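Local coordinates for Lmo2470 protein (Listeria monocytogenes EGD-e, PDB 5HL3) that is a calcium-binding, leucine-rich-repeat internalin that interacts with host afadin and facilitates the crossing of basement membranes by the bacterium, at residues D6-L10 against E67-F71; P170-D176 against P192-D198; L257-Q263 against Q289-M295. One frame throughout, in Å; residues are numbered along the deposited sequence. Where two conformers were deposited one is given.

Interaction 1: D6-L10 against E67-F71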
loop_
_atom_site.group_PDB
_atom_site.type_symbol
_atom_site.label_atom_id
_atom_site.label_comp_id
_atom_site.label_asym_id
_atom_site.label_seq_id
_atom_site.Cartn_x
_atom_site.Cartn_y
_atom_site.Cartn_z
ATOM N N ASP A 6 5.540 22.615 -33.024
ATOM C CA ASP A 6 5.250 23.447 -31.818
ATOM C C ASP A 6 6.490 24.140 -31.220
ATOM O O ASP A 6 6.328 24.970 -30.344
ATOM C CB ASP A 6 4.569 22.580 -30.716
ATOM C CG ASP A 6 3.135 22.240 -31.025
ATOM O OD1 ASP A 6 2.360 23.173 -31.331
ATOM O OD2 ASP A 6 2.755 21.040 -30.910
ATOM N N LEU A 7 7.707 23.818 -31.672
ATOM C CA LEU A 7 8.910 24.387 -31.034
ATOM C C LEU A 7 9.057 25.875 -31.288
ATOM O O LEU A 7 9.040 26.339 -32.446
ATOM C CB LEU A 7 10.179 23.661 -31.475
ATOM C CG LEU A 7 10.255 22.174 -31.128
ATOM C CD1 LEU A 7 11.447 21.533 -31.816
ATOM C CD2 LEU A 7 10.306 21.919 -29.625
ATOM N N TYR A 8 9.222 26.625 -30.212
ATOM C CA TYR A 8 9.357 28.075 -30.312
ATOM C C TYR A 8 10.782 28.421 -30.813
ATOM O O TYR A 8 11.743 27.817 -30.356
ATOM C CB TYR A 8 9.080 28.731 -28.953
ATOM C CG TYR A 8 8.822 30.204 -29.076
ATOM C CD1 TYR A 8 7.551 30.693 -29.417
ATOM C CD2 TYR A 8 9.832 31.112 -28.875
ATOM C CE1 TYR A 8 7.330 32.054 -29.568
ATOM C CE2 TYR A 8 9.620 32.460 -29.006
ATOM C CZ TYR A 8 8.371 32.934 -29.361
ATOM O OH TYR A 8 8.172 34.278 -29.498
ATOM N N PRO A 9 10.904 29.429 -31.720
ATOM C CA PRO A 9 12.228 29.795 -32.235
ATOM C C PRO A 9 13.131 30.392 -31.169
ATOM O O PRO A 9 12.694 31.251 -30.404
ATOM C CB PRO A 9 11.900 30.849 -33.302
ATOM C CG PRO A 9 10.621 31.475 -32.841
ATOM C CD PRO A 9 9.849 30.306 -32.269
ATOM N N LEU A 10 14.380 29.928 -31.119
ATOM C CA LEU A 10 15.351 30.432 -30.139
ATOM C C LEU A 10 16.493 31.148 -30.859
ATOM O O LEU A 10 16.752 30.845 -32.015
ATOM C CB LEU A 10 15.924 29.253 -29.352
ATOM C CG LEU A 10 14.912 28.436 -28.543
ATOM C CD1 LEU A 10 15.581 27.253 -27.831
ATOM C CD2 LEU A 10 14.200 29.325 -27.529
ATOM N N GLU A 67 5.798 21.569 -24.458
ATOM C CA GLU A 67 6.066 21.017 -25.802
ATOM C C GLU A 67 6.671 22.064 -26.759
ATOM O O GLU A 67 7.064 21.728 -27.865
ATOM C CB GLU A 67 4.816 20.407 -26.406
ATOM C CG GLU A 67 3.763 21.429 -26.806
ATOM C CD GLU A 67 2.393 20.839 -27.040
ATOM O OE1 GLU A 67 2.235 19.590 -27.091
ATOM O OE2 GLU A 67 1.433 21.618 -27.178
ATOM N N ARG A 68 6.759 23.318 -26.309
ATOM C CA ARG A 68 7.356 24.391 -27.110
ATOM C C ARG A 68 8.871 24.425 -26.995
ATOM O O ARG A 68 9.499 25.230 -27.665
ATOM C CB ARG A 68 6.783 25.736 -26.684
ATOM C CG ARG A 68 5.276 25.842 -26.971
ATOM C CD ARG A 68 4.616 26.921 -26.135
ATOM N NE ARG A 68 5.096 28.274 -26.441
ATOM C CZ ARG A 68 4.488 29.143 -27.244
ATOM N NH1 ARG A 68 3.397 28.807 -27.909
ATOM N NH2 ARG A 68 4.998 30.349 -27.404
ATOM N N ALA A 69 9.457 23.567 -26.165
ATOM C CA ALA A 69 10.917 23.525 -25.996
ATOM C C ALA A 69 11.396 22.084 -25.993
ATOM O O ALA A 69 10.721 21.209 -25.454
ATOM C CB ALA A 69 11.329 24.203 -24.687
HETATM N N MSE A 70 12.554 21.841 -26.593
HETATM C CA MSE A 70 13.152 20.508 -26.624
HETATM C C MSE A 70 14.067 20.300 -25.446
HETATM O O MSE A 70 15.030 21.050 -25.285
HETATM C CB MSE A 70 13.921 20.325 -27.932
HETATM C CG MSE A 70 14.530 18.923 -28.067
HETATM SE SE MSE A 70 13.260 17.430 -27.999
HETATM C CE MSE A 70 12.345 17.885 -29.641
ATOM N N PHE A 71 13.766 19.283 -24.635
ATOM C CA PHE A 71 14.556 18.912 -23.455
ATOM C C PHE A 71 15.306 17.606 -23.767
ATOM O O PHE A 71 14.837 16.505 -23.469
ATOM C CB PHE A 71 13.636 18.743 -22.243
ATOM C CG PHE A 71 12.890 20.001 -21.874
ATOM C CD1 PHE A 71 13.500 20.990 -21.142
ATOM C CD2 PHE A 71 11.569 20.195 -22.283
ATOM C CE1 PHE A 71 12.825 22.145 -20.802
ATOM C CE2 PHE A 71 10.885 21.349 -21.940
ATOM C CZ PHE A 71 11.528 22.335 -21.200
HETATM O O HOH W 1 12.121 26.281 -28.063
#

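Interaction 2: P170-D176 against P192-D198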
loop_
_atom_site.group_PDB
_atom_site.type_symbol
_atom_site.label_atom_id
_atom_site.label_comp_id
_atom_site.label_asym_id
_atom_site.label_seq_id
_atom_site.Cartn_x
_atom_site.Cartn_y
_atom_site.Cartn_z
ATOM N N PRO A 170 7.057 -5.974 -17.976
ATOM C CA PRO A 170 7.719 -7.172 -17.471
ATOM C C PRO A 170 8.847 -6.956 -16.499
ATOM O O PRO A 170 9.216 -7.898 -15.785
ATOM C CB PRO A 170 8.287 -7.807 -18.733
ATOM C CG PRO A 170 8.459 -6.686 -19.703
ATOM C CD PRO A 170 7.269 -5.800 -19.432
ATOM N N LEU A 171 9.375 -5.737 -16.432
ATOM C CA LEU A 171 10.491 -5.460 -15.539
ATOM C C LEU A 171 10.088 -4.932 -14.178
ATOM O O LEU A 171 10.956 -4.662 -13.350
ATOM C CB LEU A 171 11.465 -4.484 -16.206
ATOM C CG LEU A 171 12.028 -4.944 -17.542
ATOM C CD1 LEU A 171 13.073 -3.975 -18.042
ATOM C CD2 LEU A 171 12.614 -6.316 -17.433
ATOM N N LEU A 172 8.790 -4.865 -13.889
ATOM C CA LEU A 172 8.379 -4.260 -12.616
ATOM C C LEU A 172 8.967 -4.990 -11.399
ATOM O O LEU A 172 8.856 -6.221 -11.285
ATOM C CB LEU A 172 6.848 -4.223 -12.530
ATOM C CG LEU A 172 6.277 -3.339 -11.428
ATOM C CD1 LEU A 172 6.433 -1.879 -11.814
ATOM C CD2 LEU A 172 4.808 -3.671 -11.162
ATOM N N ILE A 173 9.569 -4.227 -10.490
ATOM C CA ILE A 173 10.206 -4.773 -9.274
ATOM C C ILE A 173 9.440 -4.360 -7.999
ATOM O O ILE A 173 9.393 -5.146 -7.043
ATOM C CB ILE A 173 11.677 -4.281 -9.181
ATOM C CG1 ILE A 173 12.502 -4.834 -10.336
ATOM C CG2 ILE A 173 12.315 -4.658 -7.843
ATOM C CD1 ILE A 173 13.817 -4.123 -10.480
ATOM N N THR A 174 8.897 -3.134 -7.967
ATOM C CA THR A 174 8.255 -2.581 -6.779
ATOM C C THR A 174 6.887 -2.063 -7.110
ATOM O O THR A 174 6.740 -1.267 -8.041
ATOM C CB THR A 174 9.096 -1.435 -6.140
ATOM O OG1 THR A 174 10.348 -1.981 -5.700
ATOM C CG2 THR A 174 8.372 -0.797 -4.954
ATOM N N LEU A 175 5.889 -2.479 -6.341
ATOM C CA LEU A 175 4.519 -2.000 -6.504
ATOM C C LEU A 175 3.995 -1.664 -5.113
ATOM O O LEU A 175 3.813 -2.563 -4.269
ATOM C CB LEU A 175 3.656 -3.075 -7.170
ATOM C CG LEU A 175 2.200 -2.774 -7.428
ATOM C CD1 LEU A 175 2.036 -1.487 -8.223
ATOM C CD2 LEU A 175 1.529 -3.945 -8.152
ATOM N N ASP A 176 3.768 -0.379 -4.851
ATOM C CA ASP A 176 3.229 0.107 -3.578
ATOM C C ASP A 176 1.804 0.570 -3.805
ATOM O O ASP A 176 1.580 1.605 -4.431
ATOM C CB ASP A 176 4.089 1.227 -2.988
ATOM C CG ASP A 176 3.550 1.785 -1.672
ATOM O OD1 ASP A 176 2.549 1.269 -1.127
ATOM O OD2 ASP A 176 4.151 2.783 -1.187
ATOM N N PRO A 192 6.798 -11.180 -13.334
ATOM C CA PRO A 192 7.564 -12.181 -12.559
ATOM C C PRO A 192 8.822 -11.685 -11.885
ATOM O O PRO A 192 9.410 -12.439 -11.097
ATOM C CB PRO A 192 7.874 -13.251 -13.593
ATOM C CG PRO A 192 7.986 -12.496 -14.838
ATOM C CD PRO A 192 6.903 -11.449 -14.778
ATOM N N ASN A 193 9.243 -10.453 -12.167
ATOM C CA ASN A 193 10.389 -9.880 -11.451
ATOM C C ASN A 193 9.973 -9.121 -10.205
ATOM O O ASN A 193 10.826 -8.592 -9.490
ATOM C CB ASN A 193 11.209 -8.973 -12.368
ATOM C CG ASN A 193 11.954 -9.748 -13.428
ATOM O OD1 ASN A 193 11.924 -10.995 -13.458
ATOM N ND2 ASN A 193 12.638 -9.027 -14.293
ATOM N N LEU A 194 8.679 -9.078 -9.904
ATOM C CA LEU A 194 8.213 -8.315 -8.754
ATOM C C LEU A 194 8.858 -8.842 -7.473
ATOM O O LEU A 194 8.779 -10.035 -7.189
ATOM C CB LEU A 194 6.683 -8.390 -8.655
ATOM C CG LEU A 194 6.100 -7.415 -7.631
ATOM C CD1 LEU A 194 6.159 -5.992 -8.131
ATOM C CD2 LEU A 194 4.671 -7.812 -7.284
ATOM N N THR A 195 9.512 -7.952 -6.713
ATOM C CA THR A 195 10.165 -8.337 -5.445
ATOM C C THR A 195 9.491 -7.750 -4.217
ATOM O O THR A 195 9.547 -8.366 -3.159
ATOM C CB THR A 195 11.674 -7.985 -5.404
ATOM O OG1 THR A 195 11.864 -6.591 -5.163
ATOM C CG2 THR A 195 12.331 -8.404 -6.677
ATOM N N PHE A 196 8.840 -6.591 -4.354
ATOM C CA PHE A 196 8.213 -5.887 -3.212
ATOM C C PHE A 196 6.779 -5.532 -3.564
ATOM O O PHE A 196 6.535 -4.834 -4.548
ATOM C CB PHE A 196 9.029 -4.604 -2.927
ATOM C CG PHE A 196 10.512 -4.866 -2.700
ATOM C CD1 PHE A 196 10.994 -5.370 -1.491
ATOM C CD2 PHE A 196 11.422 -4.609 -3.701
ATOM C CE1 PHE A 196 12.338 -5.596 -1.318
ATOM C CE2 PHE A 196 12.772 -4.818 -3.524
ATOM C CZ PHE A 196 13.227 -5.332 -2.334
ATOM N N LEU A 197 5.831 -6.039 -2.787
ATOM C CA LEU A 197 4.404 -5.779 -2.990
ATOM C C LEU A 197 3.823 -5.293 -1.668
ATOM O O LEU A 197 3.700 -6.075 -0.702
ATOM C CB LEU A 197 3.696 -7.024 -3.487
ATOM C CG LEU A 197 2.192 -6.940 -3.785
ATOM C CD1 LEU A 197 1.894 -5.763 -4.703
ATOM C CD2 LEU A 197 1.685 -8.231 -4.370
ATOM N N ASP A 198 3.532 -3.995 -1.597
ATOM C CA ASP A 198 2.989 -3.377 -0.361
ATOM C C ASP A 198 1.497 -3.156 -0.521
ATOM O O ASP A 198 1.063 -2.331 -1.320
ATOM C CB ASP A 198 3.714 -2.064 -0.028
ATOM C CG ASP A 198 3.461 -1.603 1.399
ATOM O OD1 ASP A 198 2.522 -2.130 2.035
ATOM O OD2 ASP A 198 4.187 -0.697 1.899
HETATM O O HOH W 2 13.396 -6.090 -13.563
#

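Interaction 3: L257-Q263 against Q289-M295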
loop_
_atom_site.group_PDB
_atom_site.type_symbol
_atom_site.label_atom_id
_atom_site.label_comp_id
_atom_site.label_asym_id
_atom_site.label_seq_id
_atom_site.Cartn_x
_atom_site.Cartn_y
_atom_site.Cartn_z
ATOM N N LEU A 257 5.187 -19.976 7.413
ATOM C CA LEU A 257 5.192 -19.511 8.808
ATOM C C LEU A 257 6.512 -18.864 9.222
ATOM O O LEU A 257 6.526 -17.894 9.989
ATOM C CB LEU A 257 4.819 -20.688 9.743
ATOM C CG LEU A 257 4.695 -20.346 11.239
ATOM C CD1 LEU A 257 3.791 -19.181 11.569
ATOM C CD2 LEU A 257 4.309 -21.624 11.998
ATOM N N ASP A 258 7.624 -19.350 8.673
ATOM C CA ASP A 258 8.938 -18.784 8.998
ATOM C C ASP A 258 9.203 -17.380 8.455
ATOM O O ASP A 258 10.214 -16.800 8.754
ATOM C CB ASP A 258 10.089 -19.733 8.602
ATOM C CG ASP A 258 10.123 -20.079 7.108
ATOM O OD1 ASP A 258 9.140 -19.775 6.383
ATOM O OD2 ASP A 258 11.121 -20.764 6.683
ATOM N N THR A 259 8.274 -16.835 7.660
ATOM C CA THR A 259 8.424 -15.490 7.090
ATOM C C THR A 259 7.514 -14.482 7.757
ATOM O O THR A 259 7.614 -13.299 7.488
ATOM C CB THR A 259 8.054 -15.462 5.578
ATOM O OG1 THR A 259 6.642 -15.625 5.405
ATOM C CG2 THR A 259 8.816 -16.509 4.789
ATOM N N ILE A 260 6.639 -14.934 8.654
ATOM C CA ILE A 260 5.541 -14.073 9.109
ATOM C C ILE A 260 5.884 -13.089 10.223
ATOM O O ILE A 260 6.572 -13.406 11.194
ATOM C CB ILE A 260 4.325 -14.946 9.538
ATOM C CG1 ILE A 260 3.772 -15.699 8.328
ATOM C CG2 ILE A 260 3.208 -14.112 10.165
ATOM C CD1 ILE A 260 2.653 -16.679 8.642
ATOM N N TYR A 261 5.400 -11.856 10.040
ATOM C CA TYR A 261 5.371 -10.868 11.112
ATOM C C TYR A 261 3.930 -10.755 11.603
ATOM O O TYR A 261 3.038 -10.394 10.835
ATOM C CB TYR A 261 5.874 -9.469 10.655
ATOM C CG TYR A 261 5.878 -8.479 11.807
ATOM C CD1 TYR A 261 4.711 -7.849 12.202
ATOM C CD2 TYR A 261 7.054 -8.152 12.491
ATOM C CE1 TYR A 261 4.689 -6.975 13.293
ATOM C CE2 TYR A 261 7.037 -7.262 13.579
ATOM C CZ TYR A 261 5.860 -6.687 13.974
ATOM O OH TYR A 261 5.805 -5.812 15.049
ATOM N N VAL A 262 3.695 -11.111 12.867
ATOM C CA VAL A 262 2.427 -10.840 13.572
ATOM C C VAL A 262 2.765 -10.612 15.023
ATOM O O VAL A 262 3.387 -11.487 15.661
ATOM C CB VAL A 262 1.375 -12.001 13.548
ATOM C CG1 VAL A 262 0.234 -11.694 14.534
ATOM C CG2 VAL A 262 0.822 -12.221 12.168
ATOM N N GLN A 263 2.364 -9.461 15.544
ATOM C CA GLN A 263 2.417 -9.203 16.987
ATOM C C GLN A 263 1.037 -8.896 17.565
ATOM O O GLN A 263 0.804 -9.194 18.753
ATOM C CB GLN A 263 3.429 -8.072 17.302
ATOM C CG GLN A 263 4.885 -8.499 17.108
ATOM C CD GLN A 263 5.269 -9.614 18.074
ATOM O OE1 GLN A 263 5.060 -9.515 19.294
ATOM N NE2 GLN A 263 5.824 -10.670 17.540
ATOM N N GLN A 289 0.881 -21.811 17.033
ATOM C CA GLN A 289 1.880 -21.503 16.010
ATOM C C GLN A 289 2.842 -20.419 16.485
ATOM O O GLN A 289 4.077 -20.554 16.317
ATOM C CB GLN A 289 1.200 -21.063 14.726
ATOM C CG GLN A 289 0.471 -22.168 13.996
ATOM C CD GLN A 289 -0.324 -21.621 12.819
ATOM O OE1 GLN A 289 -1.210 -20.765 12.998
ATOM N NE2 GLN A 289 -0.015 -22.098 11.631
HETATM N N MSE A 290 2.296 -19.344 17.054
HETATM C CA MSE A 290 3.134 -18.248 17.548
HETATM C C MSE A 290 4.009 -18.713 18.690
HETATM O O MSE A 290 5.178 -18.339 18.794
HETATM C CB MSE A 290 2.277 -17.021 17.929
HETATM C CG MSE A 290 1.712 -16.397 16.655
HETATM SE SE MSE A 290 0.587 -14.821 16.938
HETATM C CE MSE A 290 1.879 -13.606 17.797
ATOM N N GLU A 291 3.451 -19.526 19.588
ATOM C CA GLU A 291 4.209 -20.000 20.739
ATOM C C GLU A 291 5.354 -20.884 20.295
ATOM O O GLU A 291 6.517 -20.666 20.710
ATOM C CB GLU A 291 3.279 -20.760 21.716
ATOM C CG GLU A 291 3.873 -21.042 23.092
ATOM C CD GLU A 291 4.948 -22.113 23.112
ATOM O OE1 GLU A 291 4.916 -23.083 22.325
ATOM O OE2 GLU A 291 5.848 -22.012 23.969
ATOM N N GLU A 292 5.075 -21.831 19.395
ATOM C CA GLU A 292 6.083 -22.801 19.030
ATOM C C GLU A 292 7.185 -22.261 18.130
ATOM O O GLU A 292 8.293 -22.804 18.133
ATOM C CB GLU A 292 5.468 -24.088 18.516
ATOM C CG GLU A 292 4.829 -24.075 17.183
ATOM C CD GLU A 292 3.671 -25.090 17.066
ATOM O OE1 GLU A 292 2.892 -24.910 16.107
ATOM O OE2 GLU A 292 3.485 -25.995 17.935
ATOM N N THR A 293 6.900 -21.181 17.397
ATOM C CA THR A 293 7.924 -20.546 16.560
ATOM C C THR A 293 8.528 -19.307 17.239
ATOM O O THR A 293 9.193 -18.491 16.597
ATOM C CB THR A 293 7.425 -20.239 15.137
ATOM O OG1 THR A 293 6.345 -19.305 15.195
ATOM C CG2 THR A 293 6.989 -21.502 14.451
ATOM N N ASN A 294 8.333 -19.169 18.543
ATOM C CA ASN A 294 9.034 -18.124 19.313
ATOM C C ASN A 294 8.710 -16.699 18.896
ATOM O O ASN A 294 9.576 -15.818 18.947
ATOM C CB ASN A 294 10.543 -18.417 19.355
ATOM C CG ASN A 294 10.821 -19.741 20.017
ATOM O OD1 ASN A 294 10.385 -19.971 21.140
ATOM N ND2 ASN A 294 11.455 -20.652 19.289
HETATM N N MSE A 295 7.453 -16.474 18.538
HETATM C CA MSE A 295 6.981 -15.159 18.148
HETATM C C MSE A 295 6.440 -14.361 19.314
HETATM O O MSE A 295 6.161 -13.169 19.152
HETATM C CB MSE A 295 5.877 -15.300 17.094
HETATM C CG MSE A 295 6.403 -15.942 15.797
HETATM SE SE MSE A 295 4.985 -16.285 14.468
HETATM C CE MSE A 295 4.534 -14.450 13.977
#

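Interaction 1: D6-L10 against E67-F71
Leu7 and Tyr8, adjacent in an irregular N-terminal segment, use different rotamers to fit the turn at Glu67-Phe71. With chi1 in m and chi2 in t, the Leu7 side chain carries CD2 over the turn although its CA-to-CB bond leads away overall: CD2 lies 3.7 Å from Glu67 O, 3.8 Å from Met70 N and 4.3 Å from Met70 CB (residue 70 is a selenomethionine). Tyr8 takes chi1 t and brings ring atom CD1 to 3.3 Å from NH2 of Arg68. The guanidinium sits obliquely to this ring; with chi3 in p, its NE and NH2 also donate to Val17 O and Asp16 O, respectively, of helix 14-17. Asp6-Leu10 begins the internalin N-terminal cap and lies against the connection between the first two strands of the parallel leucine-rich-repeat sheet, 50-53 and 76-79, where Glu67 and Arg68 end a 3-10 turn and the rest is loop. Only one direct hydrogen bond links the two segments, Tyr8 N to Arg68 O at 2.9 Å and a nearly straight 173°. The same Arg68 O accepts from a water 2.9 Å away, which also donates to Tyr8 O at 2.8 Å, and it lies 3.5 Å from Leu7 CA in a CA-H...O contact. At the outer end Asp6 (chi1 m) and Glu67 (chi1 p) bring like charges together, with Asp6 OD2 4.0 Å from Glu67 OE2; Glu67 OE1 is hydrogen-bonded to the side-chain amide of Gln64.

Interaction 2: P170-D176 against P192-D198
Two successive turns of the leucine-rich-repeat solenoid stack here with a 22-residue offset, as the parallel bridges Thr174-Phe196, Leu175-Leu197 and Asp176-Asp198 demonstrate. Strands 174-176 and 196-198 run 5.0 Å apart and within 4° of parallel. Ile173 O is the busiest acceptor: it receives Thr195 N at 2.8 Å and Phe196 N at 3.1 Å, and weakly Thr195 OG1 at 3.4 Å. The ladder continues with Leu175 N to Phe196 O and Asp198 N to Leu175 O, both 3.0 Å, so Leu175 uses its amide and its carbonyl towards the same neighbour. Thr174 and Asp176 make their backbone hydrogen bonds to the preceding repeat, at Lys149, Leu151 and Met153. Leu172 O, by contrast, is 3.2 Å from Leu194 N at an angle too poor for a hydrogen bond. On the face bearing Leu175 and Leu197, these two and the loop residues Leu172 and Leu194 pack as the repeat's hydrophobic core, with Leu175 CD2 3.9 Å from Leu197 CD1. On the face bearing Thr174 and Phe196, Asp176 OD1 lies 4.0 Å from Asp198 OD2, a pair of like charges; Asp176 OD1 is hydrogen-bonded to Ser178 OG and Asp198 OD1 to Asn200 ND2. Asn193 OD1 has a weak hydrogen bond with Lys215 NZ. Where the segments begin, a water donates to Leu171 O at 2.8 Å and accepts from Asn193 ND2 at 3.1 Å.

Interaction 3: L257-Q263 against Q289-M295
Two selenomethionine methyls approach one backbone carbonyl of the facing segment: Val262 O lies 3.4 Å from Met290 CE and 3.6 Å from Met295 CE. Met295 CE is also 3.6 Å from Ile260 O, 4.1 Å from Ile260 CG2 and 4.0 Å from Val262 CB. This side chain therefore fills much of the space between backbones that stay well separated, Gln263 CA and Met295 CA being 7.6 Å apart. Met290 adds SE at 4.0 Å from Val262 CG1, and Leu257 CD2 touches Thr293 CG2 at 3.6 Å. The contact joins the last strand of the leucine-rich-repeat sheet, 260-261, to helix 285-292, which belongs to the DUF3244 family region of the E-set clan and connects strands 280-283 and 301-306 of the mixed sheet. That helix ends in a Schellman motif: Asn294, at positive phi, is the C-prime residue, Met295 N is hydrogen-bonded to Met290 O at 3.0 Å and Asn294 N to Glu291 O at 3.2 Å. Met295, next after Asn294, points its CA-to-CB bond toward segment 257-263, and its O accepts from Gln263 NE2 at 3.0 Å and 165°, while Gln263 OE1 accepts from Asn343 of strand 334-345 and Gln289 OE1 from the backbone of Leu252.

How the interactions relate
The three contacts follow one another along an elongated chain without touching. Interactions 1 and 3 lie on opposite sides of its centre, their own centres about 60 Å apart; interaction 2 lies about 13 Å from the chain's centre. Interaction 1 is a surface contact where the N-terminal cap meets the connection between the first two sheet strands; interactions 2 and 3 are partly buried and reach the same parallel sheet, at an internal strand pair and at its terminal strand. Chemistry follows place: regular backbone hydrogen bonding over leucines within the repeats (568 Å² buried), methionine packing (selenomethionine in the crystal) plus one glutamine-to-carbonyl hydrogen bond at the junction (386 Å²), and one backbone hydrogen bond with a bridging water at the N-terminal end (361 Å²).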